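Local coordinates for protein Endonuclease/exonuclease/phosphatase (Leptotrichia buccalis C-1013-b, PDB 3TEB) that probably acts as a metal-dependent hydrolase of the endonuclease/exonuclease/phosphatase family, with likely nuclease activity at a site that binds magnesium, at residues 190-195 with 230-235. Sequence-based numbering, arbitrary orientation.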
loop_
_atom_site.group_PDB
_atom_site.type_symbol
_atom_site.label_atom_id
_atom_site.label_comp_id
_atom_site.label_asym_id
_atom_site.label_seq_id
_atom_site.Cartn_x
_atom_site.Cartn_y
_atom_site.Cartn_z
ATOM N N ASN A 190 -4.732 -8.573 -17.442
ATOM C CA ASN A 190 -3.396 -9.148 -17.283
ATOM C C ASN A 190 -2.977 -9.345 -15.817
ATOM O O ASN A 190 -2.426 -10.395 -15.474
ATOM C CB ASN A 190 -2.356 -8.299 -18.026
ATOM C CG ASN A 190 -1.018 -9.014 -18.195
ATOM O OD1 ASN A 190 -0.011 -8.634 -17.594
ATOM N ND2 ASN A 190 -1.008 -10.059 -19.014
ATOM N N ILE A 191 -3.235 -8.348 -14.964
ATOM C CA ILE A 191 -2.945 -8.461 -13.529
ATOM C C ILE A 191 -3.605 -9.724 -13.012
ATOM O O ILE A 191 -2.933 -10.587 -12.463
ATOM C CB ILE A 191 -3.483 -7.254 -12.685
ATOM C CG1 ILE A 191 -3.076 -5.887 -13.266
ATOM C CG2 ILE A 191 -3.085 -7.375 -11.220
ATOM C CD1 ILE A 191 -1.829 -5.291 -12.718
ATOM N N LEU A 192 -4.916 -9.841 -13.217
ATOM C CA LEU A 192 -5.691 -10.969 -12.683
ATOM C C LEU A 192 -5.263 -12.333 -13.235
ATOM O O LEU A 192 -5.290 -13.321 -12.507
ATOM C CB LEU A 192 -7.191 -10.749 -12.893
ATOM C CG LEU A 192 -7.811 -9.443 -12.368
ATOM C CD1 LEU A 192 -9.185 -9.230 -12.977
ATOM C CD2 LEU A 192 -7.879 -9.381 -10.837
ATOM N N SER A 193 -4.860 -12.371 -14.509
ATOM C CA SER A 193 -4.272 -13.565 -15.151
ATOM C C SER A 193 -3.156 -14.197 -14.335
ATOM O O SER A 193 -2.805 -15.342 -14.571
ATOM C CB SER A 193 -3.661 -13.230 -16.520
ATOM O OG SER A 193 -4.562 -12.538 -17.353
ATOM N N GLN A 194 -2.573 -13.440 -13.410
ATOM C CA GLN A 194 -1.451 -13.932 -12.621
ATOM C C GLN A 194 -1.915 -14.800 -11.450
ATOM O O GLN A 194 -1.111 -15.281 -10.657
ATOM C CB GLN A 194 -0.593 -12.761 -12.152
ATOM C CG GLN A 194 -0.193 -11.809 -13.279
ATOM C CD GLN A 194 0.605 -12.481 -14.390
ATOM O OE1 GLN A 194 1.413 -13.382 -14.142
ATOM N NE2 GLN A 194 0.388 -12.033 -15.622
ATOM N N GLY A 195 -3.222 -15.019 -11.371
ATOM C CA GLY A 195 -3.810 -15.801 -10.294
ATOM C C GLY A 195 -4.217 -14.902 -9.149
ATOM O O GLY A 195 -3.920 -15.192 -7.988
ATOM N N TYR A 230 -5.366 -0.874 -5.590
ATOM C CA TYR A 230 -6.118 -2.114 -5.395
ATOM C C TYR A 230 -5.774 -2.860 -4.126
ATOM O O TYR A 230 -4.776 -2.583 -3.473
ATOM C CB TYR A 230 -5.875 -3.078 -6.551
ATOM C CG TYR A 230 -6.173 -2.545 -7.922
ATOM C CD1 TYR A 230 -7.427 -2.725 -8.498
ATOM C CD2 TYR A 230 -5.193 -1.887 -8.660
ATOM C CE1 TYR A 230 -7.704 -2.255 -9.772
ATOM C CE2 TYR A 230 -5.456 -1.408 -9.932
ATOM C CZ TYR A 230 -6.712 -1.600 -10.484
ATOM O OH TYR A 230 -6.974 -1.129 -11.748
ATOM N N ILE A 231 -6.622 -3.827 -3.801
ATOM C CA ILE A 231 -6.291 -4.869 -2.853
ATOM C C ILE A 231 -6.639 -6.222 -3.497
ATOM O O ILE A 231 -7.809 -6.573 -3.644
ATOM C CB ILE A 231 -6.967 -4.630 -1.488
ATOM C CG1 ILE A 231 -6.267 -3.474 -0.780
ATOM C CG2 ILE A 231 -6.869 -5.863 -0.601
ATOM C CD1 ILE A 231 -7.098 -2.795 0.250
ATOM N N PHE A 232 -5.603 -6.946 -3.918
ATOM C CA PHE A 232 -5.746 -8.248 -4.558
ATOM C C PHE A 232 -5.527 -9.363 -3.554
ATOM O O PHE A 232 -4.956 -9.155 -2.479
ATOM C CB PHE A 232 -4.734 -8.415 -5.698
ATOM C CG PHE A 232 -4.928 -7.460 -6.837
ATOM C CD1 PHE A 232 -6.074 -7.513 -7.624
ATOM C CD2 PHE A 232 -3.954 -6.521 -7.140
ATOM C CE1 PHE A 232 -6.254 -6.620 -8.682
ATOM C CE2 PHE A 232 -4.120 -5.635 -8.196
ATOM C CZ PHE A 232 -5.275 -5.681 -8.967
ATOM N N SER A 233 -5.954 -10.559 -3.938
ATOM C CA SER A 233 -5.893 -11.740 -3.105
ATOM C C SER A 233 -5.499 -12.915 -3.999
ATOM O O SER A 233 -5.844 -12.922 -5.181
ATOM C CB SER A 233 -7.280 -11.976 -2.518
ATOM O OG SER A 233 -7.243 -12.926 -1.472
ATOM N N ASN A 234 -4.781 -13.900 -3.454
ATOM C CA ASN A 234 -4.425 -15.102 -4.222
ATOM C C ASN A 234 -5.467 -16.190 -4.089
ATOM O O ASN A 234 -5.385 -17.223 -4.743
ATOM C CB ASN A 234 -3.058 -15.647 -3.809
ATOM C CG ASN A 234 -3.028 -16.142 -2.376
ATOM O OD1 ASN A 234 -3.780 -15.667 -1.521
ATOM N ND2 ASN A 234 -2.139 -17.084 -2.099
ATOM N N LYS A 235 -6.432 -15.949 -3.212
ATOM C CA LYS A 235 -7.535 -16.857 -2.972
ATOM C C LYS A 235 -8.806 -16.036 -2.979
ATOM O O LYS A 235 -8.766 -14.826 -2.772
ATOM C CB LYS A 235 -7.408 -17.523 -1.599
ATOM C CG LYS A 235 -6.149 -18.348 -1.333
ATOM C CD LYS A 235 -6.389 -19.197 -0.096
ATOM C CE LYS A 235 -5.156 -19.376 0.760
ATOM N NZ LYS A 235 -4.286 -20.495 0.329
#
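Ile191, in the last turn of helix 185-192, sets its CG2 methyl over one face of the Phe232 ring from strand 225-233, a CH-pi contact 4.0 Å from CG2 to the ring centroid and 29° off the ring normal. The methyl lies toward the CZ and CE2 rim rather than above the middle of the ring. With CG1 beside the backbone N (chi1 -50°), CG2 is anti to it and meets the ring. The two side chains cross at about a right angle. Leu192 follows with its CD2 methyl, which approaches the same ring obliquely at the neighbouring rim position, 3.9 Å from Phe232 CE1. The two residues thus share one aromatic side chain, and no hydrogen bond links the segments.

Beyond the helix, Gln194 turns back on the chain, its NE2 donating to Asn190 O from above the carbonyl plane at 3.3 Å. Gly195 then reverses the sign of phi to 92°, where a CB would crowd Gln194 O, and the chain turns toward strand 197-198. Gly195 O comes 3.8 Å from Asn234 CA in a simple van der Waals approach. The amide of Asn234 is engaged elsewhere: OD1 accepts from Lys171 N and ND2 donates to Asn169 O, tying the strand end to the start of strand 170-174.

Within the strand, Tyr230 lies beside Phe232, its CB covering part of a ring face, while Phe177 meets Phe232 edge-to-face. Strand 225-233 pairs antiparallel with both 170-174 and 197-198 in one sheet of this DNase I-like fold. Helix 185-192 packs against that sheet through Phe232, and Ile191 also touches Met154 and Ile158 of helix 154-162, so that Ile191 lies between helix 154-162 and the Phe232 ring, away from the magnesium-binding residues.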